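Local coordinates for gala protein type 1, 3 or 4 (Legionella pneumophila subsp. pneumophila, PDB 4XA9) that probably binds small GTPases and may act as a GTPase activator through its leucine-rich repeat fold, at residues V3-L6 with S7-E10; L120-L123 with Y124-I127. One frame throughout, in Å; residues are numbered along the deposited sequence. Where two conformers were deposited one is given.

Contact 1: residues V3-L6 with S7-E10; sequences VLTL and SDLE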
ATOM      1  N   VAL A   3     -16.962   7.393  21.516  1.00 24.58           N
ATOM      2  CA  VAL A   3     -16.009   8.116  20.682  1.00 23.53           C
ATOM      3  C   VAL A   3     -16.697   8.956  19.608  1.00 22.91           C
ATOM      4  O   VAL A   3     -16.459  10.160  19.507  1.00 21.41           O
ATOM      5  CB  VAL A   3     -15.001   7.154  20.016  1.00 24.11           C
ATOM      6  CG1 VAL A   3     -14.049   7.928  19.125  1.00 23.90           C
ATOM      7  CG2 VAL A   3     -14.214   6.396  21.082  1.00 23.25           C
ATOM      8  N   LEU A   4     -17.550   8.323  18.808  1.00 22.96           N
ATOM      9  CA  LEU A   4     -18.230   9.013  17.715  1.00 21.01           C
ATOM     10  C   LEU A   4     -19.125  10.134  18.236  1.00 22.98           C
ATOM     11  O   LEU A   4     -19.910   9.927  19.162  1.00 25.26           O
ATOM     12  CB  LEU A   4     -19.057   8.021  16.899  1.00 15.63           C
ATOM     13  CG  LEU A   4     -19.748   8.575  15.653  1.00 19.52           C
ATOM     14  CD1 LEU A   4     -18.705   9.067  14.659  1.00 21.06           C
ATOM     15  CD2 LEU A   4     -20.624   7.504  15.024  1.00 18.60           C
ATOM     16  N   THR A   5     -19.005  11.317  17.644  1.00 21.15           N
ATOM     17  CA  THR A   5     -19.823  12.461  18.042  1.00 23.75           C
ATOM     18  C   THR A   5     -20.660  12.958  16.876  1.00 24.36           C
ATOM     19  O   THR A   5     -20.370  12.632  15.723  1.00 21.72           O
ATOM     20  CB  THR A   5     -18.964  13.629  18.550  1.00 24.50           C
ATOM     21  OG1 THR A   5     -18.165  14.127  17.468  1.00 25.10           O
ATOM     22  CG2 THR A   5     -18.055  13.176  19.677  1.00 26.31           C
ATOM     23  N   LEU A   6     -21.691  13.750  17.182  1.00 20.85           N
ATOM     24  CA  LEU A   6     -22.499  14.405  16.154  1.00 23.93           C
ATOM     25  C   LEU A   6     -21.650  15.303  15.256  1.00 24.39           C
ATOM     26  O   LEU A   6     -21.909  15.418  14.063  1.00 23.05           O
ATOM     27  CB  LEU A   6     -23.621  15.232  16.788  1.00 27.01           C
ATOM     28  CG  LEU A   6     -24.797  14.454  17.379  1.00 26.37           C
ATOM     29  CD1 LEU A   6     -25.843  15.398  17.976  1.00 26.15           C
ATOM     30  CD2 LEU A   6     -25.418  13.554  16.326  1.00 24.15           C
ATOM     31  N   SER A   7     -20.645  15.948  15.842  0.77 23.72           N
ATOM     32  CA  SER A   7     -19.735  16.803  15.089  0.77 24.91           C
ATOM     33  C   SER A   7     -18.939  16.000  14.057  0.77 26.08           C
ATOM     34  O   SER A   7     -18.768  16.443  12.923  0.77 28.86           O
ATOM     35  CB  SER A   7     -18.783  17.531  16.042  0.77 25.70           C
ATOM     36  OG  SER A   7     -17.907  18.391  15.338  0.77 25.58           O
ATOM     37  N   ASP A   8     -18.454  14.825  14.456  1.00 22.82           N
ATOM     38  CA  ASP A   8     -17.780  13.912  13.530  1.00 20.52           C
ATOM     39  C   ASP A   8     -18.678  13.574  12.348  1.00 21.36           C
ATOM     40  O   ASP A   8     -18.263  13.643  11.198  1.00 21.42           O
ATOM     41  CB  ASP A   8     -17.376  12.607  14.224  1.00 25.50           C
ATOM     42  CG  ASP A   8     -16.298  12.798  15.271  1.00 28.10           C
ATOM     43  OD1 ASP A   8     -15.479  13.732  15.133  1.00 28.12           O
ATOM     44  OD2 ASP A   8     -16.269  11.997  16.230  1.00 29.44           O
ATOM     45  N   LEU A   9     -19.920  13.210  12.650  1.00 22.13           N
ATOM     46  CA  LEU A   9     -20.868  12.800  11.627  1.00 22.49           C
ATOM     47  C   LEU A   9     -21.169  13.906  10.613  1.00 25.97           C
ATOM     48  O   LEU A   9     -21.213  13.648   9.412  1.00 23.40           O
ATOM     49  CB  LEU A   9     -22.161  12.315  12.288  1.00 19.96           C
ATOM     50  CG  LEU A   9     -22.017  10.952  12.967  1.00 15.98           C
ATOM     51  CD1 LEU A   9     -23.146  10.691  13.953  1.00 15.27           C
ATOM     52  CD2 LEU A   9     -21.972   9.847  11.911  1.00 15.28           C
ATOM     53  N   GLU A  10     -21.367  15.137  11.074  1.00 30.84           N
ATOM     54  CA  GLU A  10     -21.716  16.194  10.131  1.00 33.63           C
ATOM     55  C   GLU A  10     -20.503  16.690   9.349  1.00 25.36           C
ATOM     56  O   GLU A  10     -20.632  17.098   8.198  1.00 26.81           O
ATOM     57  CB  GLU A  10     -22.407  17.359  10.843  1.00 42.86           C
ATOM     58  CG  GLU A  10     -23.872  17.537  10.414  1.00 52.65           C
ATOM     59  CD  GLU A  10     -24.021  18.261   9.080  1.00 61.11           C
ATOM     60  OE1 GLU A  10     -23.335  19.286   8.883  1.00 64.43           O
ATOM     61  OE2 GLU A  10     -24.823  17.807   8.232  1.00 63.92           O
TER
HETATM   62  O   HOH W   1     -14.525  11.438  17.879  1.00 31.65           O
HETATM   63  O   HOH W   2     -16.144  15.635  17.898  1.00 41.10           O

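Contact 2: residues L120-L123 with Y124-I127; sequences LYAL and YNKI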
ATOM      1  N   LEU A 120     -14.921  -6.517  -4.824  1.00 20.33           N
ATOM      2  CA  LEU A 120     -14.305  -6.794  -3.531  1.00 16.79           C
ATOM      3  C   LEU A 120     -12.842  -6.368  -3.481  1.00 17.43           C
ATOM      4  O   LEU A 120     -12.010  -6.832  -4.270  1.00 15.48           O
ATOM      5  CB  LEU A 120     -14.416  -8.285  -3.190  1.00 17.20           C
ATOM      6  CG  LEU A 120     -13.744  -8.727  -1.882  1.00 16.46           C
ATOM      7  CD1 LEU A 120     -14.403  -8.059  -0.682  1.00 17.05           C
ATOM      8  CD2 LEU A 120     -13.754 -10.238  -1.726  1.00 19.85           C
ATOM      9  N   TYR A 121     -12.536  -5.476  -2.546  1.00 18.21           N
ATOM     10  CA  TYR A 121     -11.155  -5.134  -2.229  1.00 15.30           C
ATOM     11  C   TYR A 121     -10.797  -5.867  -0.953  1.00 16.67           C
ATOM     12  O   TYR A 121     -11.478  -5.709   0.066  1.00 18.51           O
ATOM     13  CB  TYR A 121     -10.966  -3.624  -2.046  1.00 18.01           C
ATOM     14  CG  TYR A 121     -11.421  -2.792  -3.224  1.00 18.26           C
ATOM     15  CD1 TYR A 121     -10.554  -2.491  -4.259  1.00 16.47           C
ATOM     16  CD2 TYR A 121     -12.726  -2.311  -3.297  1.00 22.15           C
ATOM     17  CE1 TYR A 121     -10.963  -1.734  -5.336  1.00 19.15           C
ATOM     18  CE2 TYR A 121     -13.149  -1.548  -4.373  1.00 24.02           C
ATOM     19  CZ  TYR A 121     -12.261  -1.264  -5.389  1.00 22.22           C
ATOM     20  OH  TYR A 121     -12.668  -0.510  -6.464  1.00 23.26           O
ATOM     21  N   ALA A 122      -9.749  -6.680  -1.000  1.00 10.99           N
ATOM     22  CA  ALA A 122      -9.390  -7.480   0.162  1.00 13.71           C
ATOM     23  C   ALA A 122      -7.884  -7.618   0.266  1.00 17.63           C
ATOM     24  O   ALA A 122      -7.371  -8.704   0.536  1.00 16.18           O
ATOM     25  CB  ALA A 122     -10.054  -8.865   0.092  1.00 12.25           C
ATOM     26  N   LEU A 123      -7.185  -6.513   0.041  1.00 17.51           N
ATOM     27  CA  LEU A 123      -5.729  -6.490   0.111  1.00 17.26           C
ATOM     28  C   LEU A 123      -5.267  -6.909   1.497  1.00 17.15           C
ATOM     29  O   LEU A 123      -5.924  -6.593   2.493  1.00 15.39           O
ATOM     30  CB  LEU A 123      -5.185  -5.091  -0.206  1.00 16.15           C
ATOM     31  CG  LEU A 123      -5.291  -4.513  -1.618  1.00 18.42           C
ATOM     32  CD1 LEU A 123      -6.733  -4.151  -1.963  1.00 16.09           C
ATOM     33  CD2 LEU A 123      -4.405  -3.281  -1.735  1.00 16.38           C
ATOM     34  N   TYR A 124      -4.128  -7.597   1.546  1.00 14.46           N
ATOM     35  CA  TYR A 124      -3.476  -8.003   2.799  1.00 19.17           C
ATOM     36  C   TYR A 124      -4.440  -8.571   3.844  1.00 18.73           C
ATOM     37  O   TYR A 124      -4.779  -7.904   4.814  1.00 17.69           O
ATOM     38  CB  TYR A 124      -2.703  -6.826   3.406  1.00 21.39           C
ATOM     39  CG  TYR A 124      -1.704  -7.265   4.454  1.00 21.03           C
ATOM     40  CD1 TYR A 124      -0.522  -7.896   4.082  1.00 21.68           C
ATOM     41  CD2 TYR A 124      -1.947  -7.070   5.811  1.00 19.97           C
ATOM     42  CE1 TYR A 124       0.395  -8.319   5.030  1.00 22.51           C
ATOM     43  CE2 TYR A 124      -1.033  -7.489   6.771  1.00 22.07           C
ATOM     44  CZ  TYR A 124       0.135  -8.113   6.370  1.00 26.70           C
ATOM     45  OH  TYR A 124       1.052  -8.535   7.310  1.00 27.92           O
ATOM     46  N   ASN A 125      -4.873  -9.810   3.648  1.00 16.71           N
ATOM     47  CA  ASN A 125      -5.833 -10.413   4.557  1.00 20.12           C
ATOM     48  C   ASN A 125      -5.477 -11.850   4.913  1.00 22.73           C
ATOM     49  O   ASN A 125      -6.333 -12.603   5.376  1.00 19.81           O
ATOM     50  CB  ASN A 125      -7.244 -10.357   3.957  1.00 20.02           C
ATOM     51  CG  ASN A 125      -8.052  -9.174   4.470  1.00 20.96           C
ATOM     52  OD1 ASN A 125      -8.094  -8.909   5.677  1.00 20.77           O
ATOM     53  ND2 ASN A 125      -8.696  -8.455   3.554  1.00 20.47           N
ATOM     54  N   LYS A 126      -4.212 -12.212   4.704  1.00 22.58           N
ATOM     55  CA  LYS A 126      -3.748 -13.591   4.877  1.00 26.85           C
ATOM     56  C   LYS A 126      -4.561 -14.570   4.031  1.00 26.49           C
ATOM     57  O   LYS A 126      -4.774 -15.720   4.423  1.00 29.04           O
ATOM     58  CB  LYS A 126      -3.797 -14.005   6.352  1.00 32.62           C
ATOM     59  CG  LYS A 126      -2.987 -13.100   7.267  1.00 39.02           C
ATOM     60  CD  LYS A 126      -3.071 -13.539   8.726  1.00 47.00           C
ATOM     61  CE  LYS A 126      -3.328 -12.345   9.649  1.00 50.25           C
ATOM     62  NZ  LYS A 126      -3.094 -11.026   8.972  1.00 52.54           N
ATOM     63  N   ILE A 127      -5.014 -14.115   2.868  1.00 21.69           N
ATOM     64  CA  ILE A 127      -5.719 -14.997   1.948  1.00 22.69           C
ATOM     65  C   ILE A 127      -4.699 -15.860   1.210  1.00 22.23           C
ATOM     66  O   ILE A 127      -3.694 -15.361   0.720  1.00 21.52           O
ATOM     67  CB  ILE A 127      -6.583 -14.198   0.955  1.00 22.83           C
ATOM     68  CG1 ILE A 127      -7.565 -13.308   1.733  1.00 23.07           C
ATOM     69  CG2 ILE A 127      -7.313 -15.136  -0.011  1.00 18.69           C
ATOM     70  CD1 ILE A 127      -8.289 -12.282   0.883  1.00 24.58           C
TER

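Contact 1: residues V3-L6 with S7-E10
Thr5 and Asp8 meet across the start of helix 6-12, where the extended backbone of Leu4 and Thr5 gives way to helical angles from Leu6 onward. The first turn is closed by two backbone bonds, from Leu9 N to Thr5 O at 3.2 Å and from Glu10 N to Leu6 O at 3.1 Å. Thr5 occupies the N-cap, and its exchange of bonds with Asp8 meets the definition of a capping box. In one direction Asp8 N donates to Thr5 OG1 (3.1 Å) in a nearly straight bond, 163° at the hydrogen. A chi1 of 65° sets that hydroxyl between its own backbone N and carbonyl carbon, turned to Asp8 N, one of the amides of the first turn that lack a partner one turn back. In return, Thr5 N donates to Asp8 OD2 (3.2 Å), reaching the carboxylate from above its plane, 39° out of it. Two waters extend the box: one donates both to Val3 O and to Asp8 OD2, and the other bonds Thr5 OG1 and reaches Asp8 OD1 weakly. The carboxylate at this helix end would probably be stabilised by the helix dipole.

The apolar half of the contact centres on Leu4 and Leu9. Leu4 CD1 rests on the methylene of Asp8 (CB, 3.8 Å), while Leu4 CD2 meets Leu9 CD2 at 4.1 Å, the two leucine side chains crossing at about a right angle. Leu4 and Leu9 are buried, whereas Thr5, Leu6 and Ser7 are exposed. Both leucines pack on helix 32-41, Leu4 against Leu35 and Leu9 against Leu34 and Phe38, and Asp31, just before that helix, accepts bonds from the backbone N of Val3 and Leu4. Helix 6-12 is thereby seated on the N-terminal end of the repeat array, directly ahead of strand 13-14.

Contact 2: residues L120-L123 with Y124-I127
Ala122 and Asn125 face each other across the turn that leaves strand 119-121, and the amide of Asn125 folds back over the chain to reach the alanine carbonyl. Asn125 ND2 donates to Ala122 O at 3.3 Å, a weak bond bent to 149° at the hydrogen; the same nitrogen lies 3.7 Å from Ala122 CB. On the packed side, Ile127 closes the turn: its CD1 comes within 3.9 Å of Ala122 CB and 3.7 Å of Ala122 O. With CG1 anti to the carbonyl carbon (chi1 -57°) and the chain extended beyond it, that terminal methyl points back to the alanine. Ile127 also packs on Val108 of helix 104-113, so this side belongs to the core between strand and helix.

The solvent side is Lys126, which is exposed and whose CB is directed away from residues 120-123. Its positive phi, like that of Tyr124, marks the tight winding of the loop. The Tyr124 ring also leads away from residues 120-123 but is buried: it meets the Phe100 ring, planes at about 30°, touches Phe147, and its hydroxyl bonds the backbone of another protein chain.

Asn125 is the asparagine of the leucine-rich repeat consensus, and its polar atoms are shared within a ladder. ND2 also bonds Val98 O, OD1 accepts from Asn101 N and Ile103 N, and Asn148 repeats the pattern by donating from ND2 to Ala122 O. The bond within the turn is only a weak addition: the buried amide is satisfied mainly by backbone groups of the preceding loop, which ties successive loops together.

Contact 1 lies toward the N-terminal end of the array, its centre 28 Å from that of the chain, and contact 2 near its middle, its centre 6 Å from the same point; their nearest atoms are about 22 Å apart. They hold no element in common: residues 3-10 lead into and open helix 6-12, while residues 120-127 run from the end of strand 119-121 into the loop after it. All five touching residues of contact 2 are buried, against two of eight in contact 1. The chemistry follows, with a charged, hydrated cap at the periphery and a neutral amide shared between neighbouring loops inside. Both pack aliphatic groups on a neighbouring helix, 32-41 and 104-113 respectively.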